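Side-chain contacts in HD superfamily hydrolase (Clostridium acetobutylicum ATCC 824, PDB 3CCG), which probably hydrolyses diadenosine tetraphosphate symmetrically to two ADP molecules, using an iron-containing HD-domain active site: residues A[118-121]-A[122-125]; A[174-177]-A[178-182]; A[62-65]-A[66-70]. All blocks are in the same frame, centred on the assembly; numbering follows the deposited sequence. Where two conformers were deposited one is given.

Contact 1. Residues A[118-121]-A[122-125]; sequences NMSL and LEKI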
# COMPACT_ATOMS: atom_id res chain seq x y z
N ASN A 118 2.44 14.08 -3.53
CA ASN A 118 2.62 15.49 -3.82
C ASN A 118 3.41 16.28 -2.76
O ASN A 118 2.92 17.23 -2.17
CB ASN A 118 1.26 16.16 -4.05
CG ASN A 118 1.38 17.57 -4.66
OD1 ASN A 118 2.36 17.90 -5.34
ND2 ASN A 118 0.38 18.39 -4.41
N MSE A 119 4.62 15.81 -2.56
CA MSE A 119 5.58 16.42 -1.65
C MSE A 119 6.19 17.68 -2.28
O MSE A 119 6.47 17.76 -3.46
CB MSE A 119 6.72 15.42 -1.32
CG MSE A 119 6.25 14.18 -0.51
SE MSE A 119 7.36 12.74 -0.46
CE MSE A 119 8.67 13.28 0.81
N SER A 120 6.43 18.66 -1.42
CA SER A 120 7.19 19.81 -1.85
C SER A 120 8.65 19.39 -2.01
O SER A 120 9.13 18.38 -1.48
CB SER A 120 7.06 20.93 -0.82
OG SER A 120 7.88 20.64 0.32
N LEU A 121 9.41 20.26 -2.68
CA LEU A 121 10.81 20.07 -2.82
C LEU A 121 11.46 19.94 -1.42
O LEU A 121 12.30 19.04 -1.23
CB LEU A 121 11.40 21.24 -3.61
CG LEU A 121 12.91 21.22 -3.72
CD1 LEU A 121 13.48 19.92 -4.31
CD2 LEU A 121 13.39 22.47 -4.48
N LEU A 122 11.06 20.78 -0.46
CA LEU A 122 11.65 20.71 0.90
C LEU A 122 11.31 19.36 1.56
O LEU A 122 12.18 18.73 2.15
CB LEU A 122 11.20 21.86 1.76
CG LEU A 122 11.76 21.89 3.20
CD1 LEU A 122 13.31 22.12 3.12
CD2 LEU A 122 10.99 22.94 4.02
N GLU A 123 10.07 18.93 1.43
CA GLU A 123 9.68 17.64 1.99
C GLU A 123 10.54 16.51 1.44
O GLU A 123 11.00 15.63 2.17
CB GLU A 123 8.22 17.34 1.68
CG GLU A 123 7.20 18.11 2.42
CD GLU A 123 5.80 17.83 1.94
OE1 GLU A 123 5.36 16.67 2.15
OE2 GLU A 123 5.15 18.72 1.33
N LYS A 124 10.80 16.53 0.11
CA LYS A 124 11.60 15.52 -0.52
C LYS A 124 13.06 15.52 0.02
O LYS A 124 13.67 14.50 0.25
CB LYS A 124 11.60 15.64 -2.03
CG LYS A 124 10.22 15.53 -2.64
CD LYS A 124 10.28 15.66 -4.16
CE LYS A 124 8.89 15.49 -4.76
NZ LYS A 124 8.90 15.77 -6.25
N ILE A 125 13.62 16.74 0.09
CA ILE A 125 14.99 16.93 0.58
C ILE A 125 15.15 16.36 2.02
O ILE A 125 16.13 15.64 2.32
CB ILE A 125 15.36 18.42 0.51
CG1 ILE A 125 15.56 18.83 -0.96
CG2 ILE A 125 16.62 18.66 1.30
CD1 ILE A 125 15.87 20.33 -1.19
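Glu-123 reaches back, extended beyond CG, past the start of helix 121-132, so that its carboxylate lies beside Ser-120 N. Its CG stands anti to its own carbonyl carbon (chi1 -73°), which carries the chain back toward the residues before the helix, and OE2 accepts from Ser-120 N at 3.0 Å. The bond is almost straight at the hydrogen (171°), yet the N-H comes from above the carboxylate plane, 73° out of it. In return, Ser-120 OG accepts from Glu-123 N, also at 3.0 Å; the hydroxyl oxygen lies between its own backbone N and carbonyl carbon, facing that amide. This reciprocal pair is a capping box with Ser-120 as the N-cap, and it ties the loop after helix 103-110 to the first turn of the next helix. Both side chains have further polar partners: Ser-120 OG bonds to Asp-104 OD1, and Glu-123 OE1 makes a salt bridge with Arg-116, so the carboxylate probably stays ionised. Met-119, a selenomethionine, slants across the Glu-123 side chain, bends at chi3 and brings CE to 3.6 Å from Glu-123 O. Nearer the backbone, Met-119 CB meets Lys-124 CG at 3.7 Å; the extended lysine runs on past Met-119 O, and its NZ is hydrogen-bonded to Asn-153 OD1. Leu-121 and Ile-125, one turn apart, pack at an angle through their CD1 methyls, 4.0 Å from each other. Helix 5-38 adds Tyr-38 against Leu-121 and Ala-31 and Leu-34 against Ile-125.

Contact 2. Residues A[174-177]-A[178-182]; sequences LHHN and TIEAR
His-175 O accepts two weak bonds from backbone amides, Thr-178 N at 3.1 Å and Ile-179 N at 3.3 Å. They belong to the N-terminal turn of helix 176-188, where His-175 is the N-cap: its ND1 accepts from Asn-177 N at 2.9 Å, with the donor close to the imidazole plane. As an acceptor, ND1 carries no proton in this arrangement, which is consistent with a neutral ring protonated on NE2. Thr-178 carries its hydroxyl to Thr-114 O, joining this turn to the loop that follows helix 103-110. Ile-179 instead packs on Ile-164 of helix 152-170 and on Leu-174 of the second subunit. That subunit also supplies Asn-183, whose ND2 donates to Leu-174 O, so the helix start lies at the dimer interface. One turn separates His-176 from Glu-180, and here the imidazole is the donor: ND1 reaches OE1 at 2.9 Å with an N-H...O angle of 175°. The acceptor lies in the ring plane, whereas ND1 stands above the carboxylate plane, the two planes being 56° apart. With CG between the backbone N and the carbonyl carbon (chi1 74°), the ring is placed so that ND1 faces Glu-180. The nearby carboxylate would probably favour protonation of the imidazole. Its other oxygen, Glu-180 OE2, rests 3.5 Å from His-176 CB.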
# COMPACT_ATOMS: atom_id res chain seq x y z
N LEU A 174 2.49 -2.20 6.18
CA LEU A 174 2.83 -1.18 5.19
C LEU A 174 1.91 0.03 5.35
O LEU A 174 0.67 -0.11 5.34
CB LEU A 174 2.69 -1.70 3.76
CG LEU A 174 3.67 -2.78 3.31
CD1 LEU A 174 3.21 -3.43 1.99
CD2 LEU A 174 5.06 -2.13 3.18
N HIS A 175 2.50 1.21 5.51
CA HIS A 175 1.75 2.42 5.73
C HIS A 175 1.23 3.02 4.42
O HIS A 175 1.99 3.17 3.45
CB HIS A 175 2.62 3.44 6.49
CG HIS A 175 1.86 4.58 7.04
ND1 HIS A 175 1.34 5.59 6.27
CD2 HIS A 175 1.52 4.87 8.32
CE1 HIS A 175 0.70 6.45 7.04
NE2 HIS A 175 0.81 6.05 8.29
N HIS A 176 -0.04 3.39 4.41
CA HIS A 176 -0.66 3.90 3.18
C HIS A 176 0.04 5.11 2.60
O HIS A 176 0.08 5.31 1.39
CB HIS A 176 -2.16 4.22 3.37
CG HIS A 176 -2.43 5.45 4.17
ND1 HIS A 176 -2.69 6.67 3.59
CD2 HIS A 176 -2.43 5.66 5.50
CE1 HIS A 176 -2.89 7.57 4.54
NE2 HIS A 176 -2.72 6.99 5.71
N ASN A 177 0.65 5.94 3.46
CA ASN A 177 1.30 7.15 2.93
C ASN A 177 2.49 6.82 2.03
O ASN A 177 2.75 7.50 1.03
CB ASN A 177 1.75 8.11 4.04
CG ASN A 177 0.65 9.06 4.46
OD1 ASN A 177 -0.31 9.28 3.72
ND2 ASN A 177 0.78 9.61 5.63
N THR A 178 3.20 5.77 2.39
CA THR A 178 4.35 5.35 1.62
C THR A 178 3.90 4.76 0.27
O THR A 178 4.45 5.06 -0.81
CB THR A 178 5.23 4.42 2.39
OG1 THR A 178 5.69 5.12 3.56
CG2 THR A 178 6.43 4.05 1.52
N ILE A 179 2.82 3.97 0.35
CA ILE A 179 2.29 3.35 -0.88
C ILE A 179 1.77 4.46 -1.83
O ILE A 179 2.05 4.46 -3.05
CB ILE A 179 1.17 2.33 -0.55
CG1 ILE A 179 1.66 1.22 0.39
CG2 ILE A 179 0.59 1.73 -1.84
CD1 ILE A 179 2.94 0.49 -0.03
N GLU A 180 1.04 5.38 -1.25
CA GLU A 180 0.42 6.49 -2.01
C GLU A 180 1.50 7.46 -2.54
O GLU A 180 1.44 7.92 -3.68
CB GLU A 180 -0.70 7.19 -1.23
CG GLU A 180 -1.80 6.15 -1.04
CD GLU A 180 -2.72 6.30 0.14
OE1 GLU A 180 -2.68 7.34 0.81
OE2 GLU A 180 -3.53 5.33 0.37
N ALA A 181 2.56 7.65 -1.76
CA ALA A 181 3.67 8.46 -2.19
C ALA A 181 4.35 7.88 -3.44
O ALA A 181 4.70 8.59 -4.39
CB ALA A 181 4.70 8.60 -1.02
N ARG A 182 4.58 6.58 -3.40
CA ARG A 182 5.19 5.87 -4.50
C ARG A 182 4.27 5.93 -5.74
O ARG A 182 4.75 6.24 -6.84
CB ARG A 182 5.51 4.42 -4.11
CG ARG A 182 6.04 3.58 -5.22
CD ARG A 182 6.26 2.17 -4.81
NE ARG A 182 6.64 1.39 -6.00
CZ ARG A 182 5.74 0.96 -6.89
NH1 ARG A 182 4.46 1.18 -6.72
NH2 ARG A 182 6.15 0.32 -7.97

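Contact 3. Residues A[62-65]-A[66-70]; sequences KIIE and ICTNE
Ile-66 lays its CG1-CD1 arm across the bent side chain of Lys-62, with CD1 4.0 Å from Lys-62 CG. That CG lies opposite the lysine's backbone N (chi1 178°), beside the carbonyl carbon, which brings it to Ile-66; turns at chi2 and chi3 then fold the chain. The same isoleucine arm also brushes the backbone, CG1 lying 3.3 Å from Lys-62 O. Along another line of the helix, Ile-64 and Thr-68 run side by side and point the same way, with CG2 of the isoleucine 3.9 Å from the threonine OG1. Thr-68 has OG1 anti to its carbonyl carbon (chi1 -61°), directing the hydroxyl back to Ile-64 O, to which it donates at 2.8 Å. That oxygen also accepts from Thr-68 N at 2.9 Å. Thr-68 thus supplies two donors to one acceptor, the hydroxyl approaching from above the carbonyl plane, 40° out of it. Ile-63 and Cys-67 contribute looser packing, CG2 to SG 4.5 Å. The i to i+4 spacing is that of an alpha helix, and this one is amphipathic: Ile-63 and Cys-67 are buried against Ala-89 and Leu-88 of helix 87-98, while Lys-62, Glu-65 and Thr-68 are exposed; Ile-63 also packs on His-86, a ligand of the HD-domain iron site.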
# COMPACT_ATOMS: atom_id res chain seq x y z
N LYS A 62 3.31 8.09 24.24
CA LYS A 62 3.37 9.56 24.43
C LYS A 62 3.21 10.24 23.08
O LYS A 62 2.57 11.29 22.95
CB LYS A 62 4.68 9.93 25.11
CG LYS A 62 4.87 11.40 25.32
CD LYS A 62 3.76 12.01 26.13
CE LYS A 62 3.85 11.70 27.58
NZ LYS A 62 3.02 12.73 28.35
N ILE A 63 3.84 9.72 22.05
CA ILE A 63 3.68 10.27 20.68
C ILE A 63 2.17 10.30 20.34
O ILE A 63 1.62 11.32 19.88
CB ILE A 63 4.49 9.46 19.68
CG1 ILE A 63 5.97 9.85 19.82
CG2 ILE A 63 4.05 9.68 18.19
CD1 ILE A 63 6.89 8.90 19.08
N ILE A 64 1.49 9.19 20.57
CA ILE A 64 0.08 9.11 20.26
C ILE A 64 -0.70 10.15 21.09
O ILE A 64 -1.60 10.84 20.57
CB ILE A 64 -0.45 7.71 20.51
CG1 ILE A 64 0.14 6.73 19.50
CG2 ILE A 64 -2.00 7.66 20.49
CD1 ILE A 64 -0.03 5.23 19.94
N GLU A 65 -0.37 10.26 22.36
CA GLU A 65 -1.02 11.23 23.24
C GLU A 65 -0.82 12.70 22.83
O GLU A 65 -1.74 13.53 23.01
CB GLU A 65 -0.53 10.98 24.67
CG GLU A 65 -1.17 9.76 25.26
CD GLU A 65 -0.47 9.19 26.49
OE1 GLU A 65 0.71 9.58 26.74
OE2 GLU A 65 -1.08 8.30 27.15
N ILE A 66 0.38 13.02 22.35
CA ILE A 66 0.65 14.37 21.86
C ILE A 66 -0.17 14.65 20.61
O ILE A 66 -0.85 15.72 20.51
CB ILE A 66 2.14 14.57 21.58
CG1 ILE A 66 2.89 14.61 22.89
CG2 ILE A 66 2.39 15.86 20.76
CD1 ILE A 66 4.44 14.45 22.75
N CYS A 67 -0.24 13.73 19.68
CA CYS A 67 -0.94 13.95 18.45
C CYS A 67 -2.46 14.08 18.73
O CYS A 67 -3.14 14.98 18.22
CB CYS A 67 -0.74 12.83 17.47
SG CYS A 67 0.97 12.68 16.89
N THR A 68 -2.96 13.18 19.56
CA THR A 68 -4.39 13.16 19.91
C THR A 68 -4.80 14.41 20.66
O THR A 68 -5.84 15.06 20.34
CB THR A 68 -4.69 11.91 20.74
OG1 THR A 68 -4.38 10.73 19.99
CG2 THR A 68 -6.18 11.93 21.13
N ASN A 69 -4.02 14.83 21.63
CA ASN A 69 -4.31 16.01 22.45
C ASN A 69 -4.39 17.27 21.59
O ASN A 69 -5.19 18.16 21.85
CB ASN A 69 -3.28 16.23 23.54
CG ASN A 69 -3.71 17.30 24.52
OD1 ASN A 69 -3.14 18.40 24.52
ND2 ASN A 69 -4.74 17.02 25.27
N GLU A 70 -3.57 17.35 20.54
CA GLU A 70 -3.49 18.55 19.71
C GLU A 70 -4.54 18.51 18.62
O GLU A 70 -4.65 19.44 17.81
CB GLU A 70 -2.07 18.72 19.14
CG GLU A 70 -1.09 19.02 20.18
CD GLU A 70 -1.53 20.17 21.01
OE1 GLU A 70 -1.99 21.16 20.39
OE2 GLU A 70 -1.47 20.08 22.26

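Along the chain the order is contact 3, contact 1, contact 2, each on a separate helix of this all-helical protein: 60-69, 121-132 and 176-188. Contacts 1 and 2 are nearest in space, their centres 15 Å apart and their nearest atoms about 5 Å apart. Both are helix starts, and both rest on helix 152-170. Contact 3 lies farther off, with centres 25 Å from contact 1 and 22 Å from contact 2. Contacts 1 and 3 both belong to the HD domain. Contact 3 touches the iron ligand His-86, whereas contact 2 meets the second subunit, so the three span from metal site to dimer interface.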